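Oxalate biosynthetic component 1 (Burkholderia thailandensis, PDB 5IKY) probably makes oxalate as a bifunctional enzyme, joining serine-hydrolase chemistry of the alpha/beta-hydrolase type with an additional lyase activity. Local coordinates at residues L783-T786 with P787-N790; T846-E849 with A850-L853; L1058-D1061 with H1062-D1066. All coordinates share one frame; numbering follows the deposited sequence.

In the fold
All three contacts are local bends within the C-terminal alpha/beta-hydrolase region. They follow one another along the chain without nesting or crossing. Contact 1 (783-790) turns the chain between strand 780-782 and helix 792-813. Contact 2 (846-853) comes after strand 832-836 and opens helix 849-860. These two strands are neighbours in the mixed sheet, and the contacts touch: Thr786 packs on Met852, and Thr789 on Val847. Contact 3 (1058-1066) bends the chain between strand 1049-1054 and helix 1071-1076. Its centre lies about 25 Å from that of contact 1 and about 28 Å from that of contact 2, and it touches neither.

Contact 1 (L783-T786 with P787-N790); sequences LPST and PTTN
Ser785 brings OG against the ring carbon CD of Pro787, at 3.3 Å, and against the methyl CG2 of Thr788, at 3.4 Å. The chain here leaves strand 780-782 of the alpha/beta-hydrolase sheet, and Thr788 is the centre of an inverse gamma turn. That turn carries a weak backbone bond from Thr789 N to Pro787 O. In related hydrolases the loop after the corresponding strand often contributes to the oxyanion hole; this enzyme's oxyanion hole is described as unusual, so any part played by this loop stays open. Pro784 CB also approaches Thr788 OG1, at 3.3 Å. Thr788 turns OG1 back over its own backbone (chi1 63°), between N and the carbonyl carbon, which directs the hydroxyl toward Ser785. CG2 is thereby left to meet the serine hydroxyl. The hydroxyl of Thr786 has its partner outside the loop, Ser936 OG, just beyond strand 929-935. Helix 792-813 touches the side chains of Ser785, Pro787 and Thr788. One side-chain hydrogen bond closes the bend: Thr788 OG1 donates to Ser785 O over 3.1 Å, from a position 50° out of the carbonyl plane.

Contact 2 (T846-E849 with A850-L853); sequences TVIE and ASML
The Glu849 carboxylate has Leu853 CD1 over one of its faces, 3.9 Å from Glu849 CD, and Glu849 OE2 makes a long, weak ion pair with Arg999. The carbonyl of Glu849 is the second flat group. Leu853 N lies in its plane and bonds to Glu849 O at 2.9 Å, a regular first turn of helix 849-860. Glu849 holds CG anti to its own N (chi1 157°), which brings CG to 3.5 Å from Leu853 CD1, the two side chains crossing at a slant. Ile848 stands at the N-cap position. Its backbone N gives a hydrogen bond to Ser851 OG, 3.2 Å long with an angle of 159° at the hydrogen. This is one half of a capping box; the isoleucine side chain cannot supply the other half. Ile848 O accepts weak bonds from Ser851 N and Met852 N. Val847 CG1 meets Met852 CE at 3.7 Å, the two side chains crossing at about a right angle. Helix 715-734 packs on Ile848, Ser851 and Leu853. Glu849 N is hydrogen-bonded to Glu612 OE2. Serine oxygen and glutamate thus satisfy two backbone N-H groups at the helix start, and the negative charge of Glu612 would probably suit the helix dipole.

Contact 3 (L1058-D1061 with H1062-D1066); sequences LLDD and HARLD
Asp1060 has its CG folded between backbone N and carbonyl carbon (chi1 75°), and the small chi2 of -23° turns the carboxylate over the bend that follows. OD1 is thereby brought in among the backbone N-H groups of the next residues. Asp1060 OD1 accepts a weak hydrogen bond from His1062 N at 3.0 Å, which closes an Asx turn. It also lies very close to Arg1064 N, but that distance is too short to be trusted in detail. The other carboxylate oxygen, Asp1060 OD2, sits in the plane of the His1062 ring at its edge, 3.8 Å from CD2. The side chains of Asp1060 and Arg1064 run side by side and point the same way, and their flat ends are nearly parallel. Even so, the charged groups do not touch, so no salt bridge forms between them.

The backbone supplies the rest of the grip. Ala1063 N bonds to Asp1060 O at 3.2 Å, and Asp1060 N bonds to Arg1064 O at 3.1 Å. The latter oxygen also receives a CA-H...O contact from Leu1059 CA, at 3.4 Å. Leu1059 brings its methyl CD2 to within 3.6 Å of Ala1063 O. Asp1060 CB packs on Asp1066 O at 3.3 Å.

Outside the bend, Leu1059 rests on helix 1015-1025 and Leu1058 on helix 1071-1076. Asn996 bonds to Leu1058 N and, weakly, to Leu1065 O. Asp1061 and His1062, at the tip, are exposed.

Asp1060 to Ala1063 form a type I beta turn. The left-handed backbone of Ala1063 and the paired bonds between Asp1060 and its two partners, Ala1063 and Arg1064, are the signature of a type I turn with a G1 beta bulge.

Contact 1 (L783-T786 with P787-N790)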
# COMPACT_ATOMS: atom_id res chain seq x y z
N LEU A 783 22.76 -21.75 -12.14
CA LEU A 783 21.66 -22.28 -12.92
C LEU A 783 21.09 -21.22 -13.85
O LEU A 783 21.19 -20.02 -13.57
CB LEU A 783 20.56 -22.82 -12.00
CG LEU A 783 20.96 -24.01 -11.12
CD1 LEU A 783 19.84 -24.37 -10.17
CD2 LEU A 783 21.35 -25.20 -11.98
N PRO A 784 20.50 -21.64 -14.98
CA PRO A 784 19.94 -20.67 -15.93
C PRO A 784 18.62 -20.07 -15.46
O PRO A 784 17.85 -20.73 -14.76
CB PRO A 784 19.73 -21.50 -17.19
CG PRO A 784 19.49 -22.88 -16.69
CD PRO A 784 20.37 -23.02 -15.47
N SER A 785 18.37 -18.82 -15.84
CA SER A 785 17.07 -18.20 -15.61
C SER A 785 16.22 -18.36 -16.86
O SER A 785 16.54 -19.15 -17.74
CB SER A 785 17.23 -16.72 -15.24
OG SER A 785 17.93 -16.01 -16.24
N THR A 786 15.13 -17.59 -16.94
CA THR A 786 14.20 -17.70 -18.06
C THR A 786 14.75 -17.19 -19.41
O THR A 786 14.61 -17.88 -20.42
CB THR A 786 12.88 -16.97 -17.75
OG1 THR A 786 12.30 -17.52 -16.56
CG2 THR A 786 11.90 -17.11 -18.90
N PRO A 787 15.37 -15.99 -19.44
CA PRO A 787 15.78 -15.52 -20.77
C PRO A 787 17.10 -16.10 -21.28
O PRO A 787 17.47 -15.84 -22.42
CB PRO A 787 15.91 -14.01 -20.56
CG PRO A 787 16.36 -13.89 -19.15
CD PRO A 787 15.66 -14.99 -18.39
N THR A 788 17.79 -16.87 -20.45
CA THR A 788 19.11 -17.38 -20.82
C THR A 788 19.03 -18.68 -21.62
O THR A 788 19.36 -19.75 -21.11
CB THR A 788 19.99 -17.61 -19.57
OG1 THR A 788 19.39 -18.62 -18.75
CG2 THR A 788 20.13 -16.33 -18.77
N THR A 789 18.60 -18.57 -22.87
CA THR A 789 18.52 -19.73 -23.76
C THR A 789 19.68 -19.73 -24.76
O THR A 789 20.43 -18.76 -24.86
CB THR A 789 17.19 -19.77 -24.52
OG1 THR A 789 16.90 -18.47 -25.06
CG2 THR A 789 16.06 -20.18 -23.59
N ASN A 790 19.81 -20.82 -25.51
CA ASN A 790 20.95 -21.01 -26.41
C ASN A 790 20.81 -20.23 -27.72
O ASN A 790 20.44 -20.81 -28.74
CB ASN A 790 21.14 -22.49 -26.70
CG ASN A 790 22.53 -22.81 -27.24
OD1 ASN A 790 23.21 -21.94 -27.79
ND2 ASN A 790 22.95 -24.06 -27.09

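Contact 2 (T846-E849 with A850-L853)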
# COMPACT_ATOMS: atom_id res chain seq x y z
N THR A 846 11.11 -23.93 -30.87
CA THR A 846 11.97 -22.93 -30.25
C THR A 846 11.57 -22.70 -28.79
O THR A 846 10.38 -22.68 -28.46
CB THR A 846 11.93 -21.59 -31.01
OG1 THR A 846 12.26 -21.81 -32.39
CG2 THR A 846 12.91 -20.59 -30.42
N VAL A 847 12.56 -22.55 -27.92
CA VAL A 847 12.31 -22.28 -26.51
C VAL A 847 12.27 -20.78 -26.24
O VAL A 847 13.29 -20.09 -26.37
CB VAL A 847 13.38 -22.93 -25.60
CG1 VAL A 847 13.15 -22.53 -24.15
CG2 VAL A 847 13.36 -24.44 -25.76
N ILE A 848 11.10 -20.28 -25.86
CA ILE A 848 10.94 -18.86 -25.54
C ILE A 848 10.54 -18.67 -24.08
O ILE A 848 10.42 -19.64 -23.33
CB ILE A 848 9.89 -18.19 -26.44
CG1 ILE A 848 8.57 -18.95 -26.39
CG2 ILE A 848 10.40 -18.10 -27.87
CD1 ILE A 848 7.46 -18.32 -27.21
N GLU A 849 10.34 -17.42 -23.69
CA GLU A 849 10.04 -17.08 -22.31
C GLU A 849 8.77 -17.77 -21.80
O GLU A 849 8.74 -18.30 -20.69
CB GLU A 849 9.91 -15.56 -22.15
CG GLU A 849 9.07 -15.13 -20.96
CD GLU A 849 8.58 -13.70 -21.06
OE1 GLU A 849 7.53 -13.47 -21.69
OE2 GLU A 849 9.25 -12.80 -20.49
N ALA A 850 7.73 -17.78 -22.64
CA ALA A 850 6.46 -18.40 -22.27
C ALA A 850 6.61 -19.90 -22.03
O ALA A 850 5.87 -20.48 -21.24
CB ALA A 850 5.41 -18.13 -23.34
N SER A 851 7.57 -20.51 -22.72
CA SER A 851 7.85 -21.93 -22.54
C SER A 851 8.32 -22.20 -21.12
O SER A 851 7.90 -23.17 -20.48
CB SER A 851 8.90 -22.41 -23.55
OG SER A 851 8.58 -22.02 -24.87
N MET A 852 9.21 -21.34 -20.63
CA MET A 852 9.77 -21.50 -19.29
C MET A 852 8.76 -21.12 -18.22
O MET A 852 8.72 -21.72 -17.14
CB MET A 852 11.04 -20.65 -19.15
CG MET A 852 12.13 -20.97 -20.16
SD MET A 852 13.02 -22.51 -19.85
CE MET A 852 12.06 -23.69 -20.79
N LEU A 853 7.94 -20.11 -18.51
CA LEU A 853 6.91 -19.67 -17.58
C LEU A 853 5.85 -20.76 -17.40
O LEU A 853 5.39 -20.99 -16.28
CB LEU A 853 6.26 -18.37 -18.07
CG LEU A 853 7.13 -17.12 -17.89
CD1 LEU A 853 6.55 -15.93 -18.62
CD2 LEU A 853 7.27 -16.81 -16.43

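Contact 3 (L1058-D1061 with H1062-D1066)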
# COMPACT_ATOMS: atom_id res chain seq x y z
N LEU A 1058 13.10 -4.15 -3.01
CA LEU A 1058 14.17 -3.52 -3.77
C LEU A 1058 13.75 -2.15 -4.28
O LEU A 1058 12.70 -2.01 -4.92
CB LEU A 1058 14.60 -4.40 -4.94
CG LEU A 1058 14.95 -5.86 -4.60
CD1 LEU A 1058 15.33 -6.62 -5.86
CD2 LEU A 1058 16.06 -5.92 -3.57
N LEU A 1059 14.57 -1.14 -4.01
CA LEU A 1059 14.31 0.21 -4.50
C LEU A 1059 14.82 0.38 -5.92
O LEU A 1059 15.82 -0.23 -6.30
CB LEU A 1059 14.95 1.25 -3.58
CG LEU A 1059 14.33 1.42 -2.19
CD1 LEU A 1059 14.99 2.56 -1.44
CD2 LEU A 1059 12.82 1.63 -2.30
N ASP A 1060 14.13 1.19 -6.71
CA ASP A 1060 14.59 1.52 -8.05
C ASP A 1060 15.34 2.85 -8.01
O ASP A 1060 15.67 3.35 -6.93
CB ASP A 1060 13.42 1.57 -9.04
CG ASP A 1060 12.57 2.83 -8.89
OD1 ASP A 1060 12.58 3.44 -7.81
OD2 ASP A 1060 11.87 3.19 -9.86
N ASP A 1061 15.61 3.43 -9.17
CA ASP A 1061 16.37 4.67 -9.25
C ASP A 1061 15.61 5.86 -8.67
O ASP A 1061 16.21 6.84 -8.22
CB ASP A 1061 16.78 4.96 -10.69
CG ASP A 1061 17.68 3.88 -11.27
OD1 ASP A 1061 18.26 3.10 -10.48
OD2 ASP A 1061 17.80 3.81 -12.51
N HIS A 1062 14.28 5.77 -8.68
CA HIS A 1062 13.44 6.85 -8.15
C HIS A 1062 12.93 6.52 -6.76
O HIS A 1062 11.95 7.10 -6.30
CB HIS A 1062 12.27 7.12 -9.09
CG HIS A 1062 12.66 7.33 -10.52
ND1 HIS A 1062 13.10 8.54 -11.00
CD2 HIS A 1062 12.68 6.47 -11.57
CE1 HIS A 1062 13.38 8.42 -12.29
NE2 HIS A 1062 13.13 7.18 -12.66
N ALA A 1063 13.61 5.59 -6.09
CA ALA A 1063 13.22 5.10 -4.77
C ALA A 1063 11.81 4.50 -4.77
O ALA A 1063 11.14 4.47 -3.74
CB ALA A 1063 13.34 6.21 -3.73
N ARG A 1064 11.37 4.04 -5.93
CA ARG A 1064 10.07 3.39 -6.06
C ARG A 1064 10.24 1.87 -6.06
O ARG A 1064 11.26 1.36 -5.59
CB ARG A 1064 9.36 3.85 -7.34
CG ARG A 1064 8.83 5.27 -7.26
CD ARG A 1064 7.83 5.42 -6.13
NE ARG A 1064 7.28 6.77 -6.05
CZ ARG A 1064 7.24 7.49 -4.93
NH1 ARG A 1064 7.72 7.00 -3.80
NH2 ARG A 1064 6.72 8.71 -4.95
N LEU A 1065 9.26 1.15 -6.59
CA LEU A 1065 9.26 -0.31 -6.50
C LEU A 1065 9.30 -1.01 -7.86
O LEU A 1065 9.17 -2.23 -7.93
CB LEU A 1065 8.04 -0.78 -5.71
CG LEU A 1065 7.98 -0.35 -4.25
CD1 LEU A 1065 6.70 -0.84 -3.59
CD2 LEU A 1065 9.21 -0.84 -3.49
N ASP A 1066 9.48 -0.24 -8.93
CA ASP A 1066 9.56 -0.82 -10.27
C ASP A 1066 10.89 -1.55 -10.45
O ASP A 1066 11.85 -1.31 -9.71
CB ASP A 1066 9.40 0.27 -11.33
CG ASP A 1066 9.09 -0.30 -12.71
OD1 ASP A 1066 9.13 -1.54 -12.86
OD2 ASP A 1066 8.81 0.49 -13.63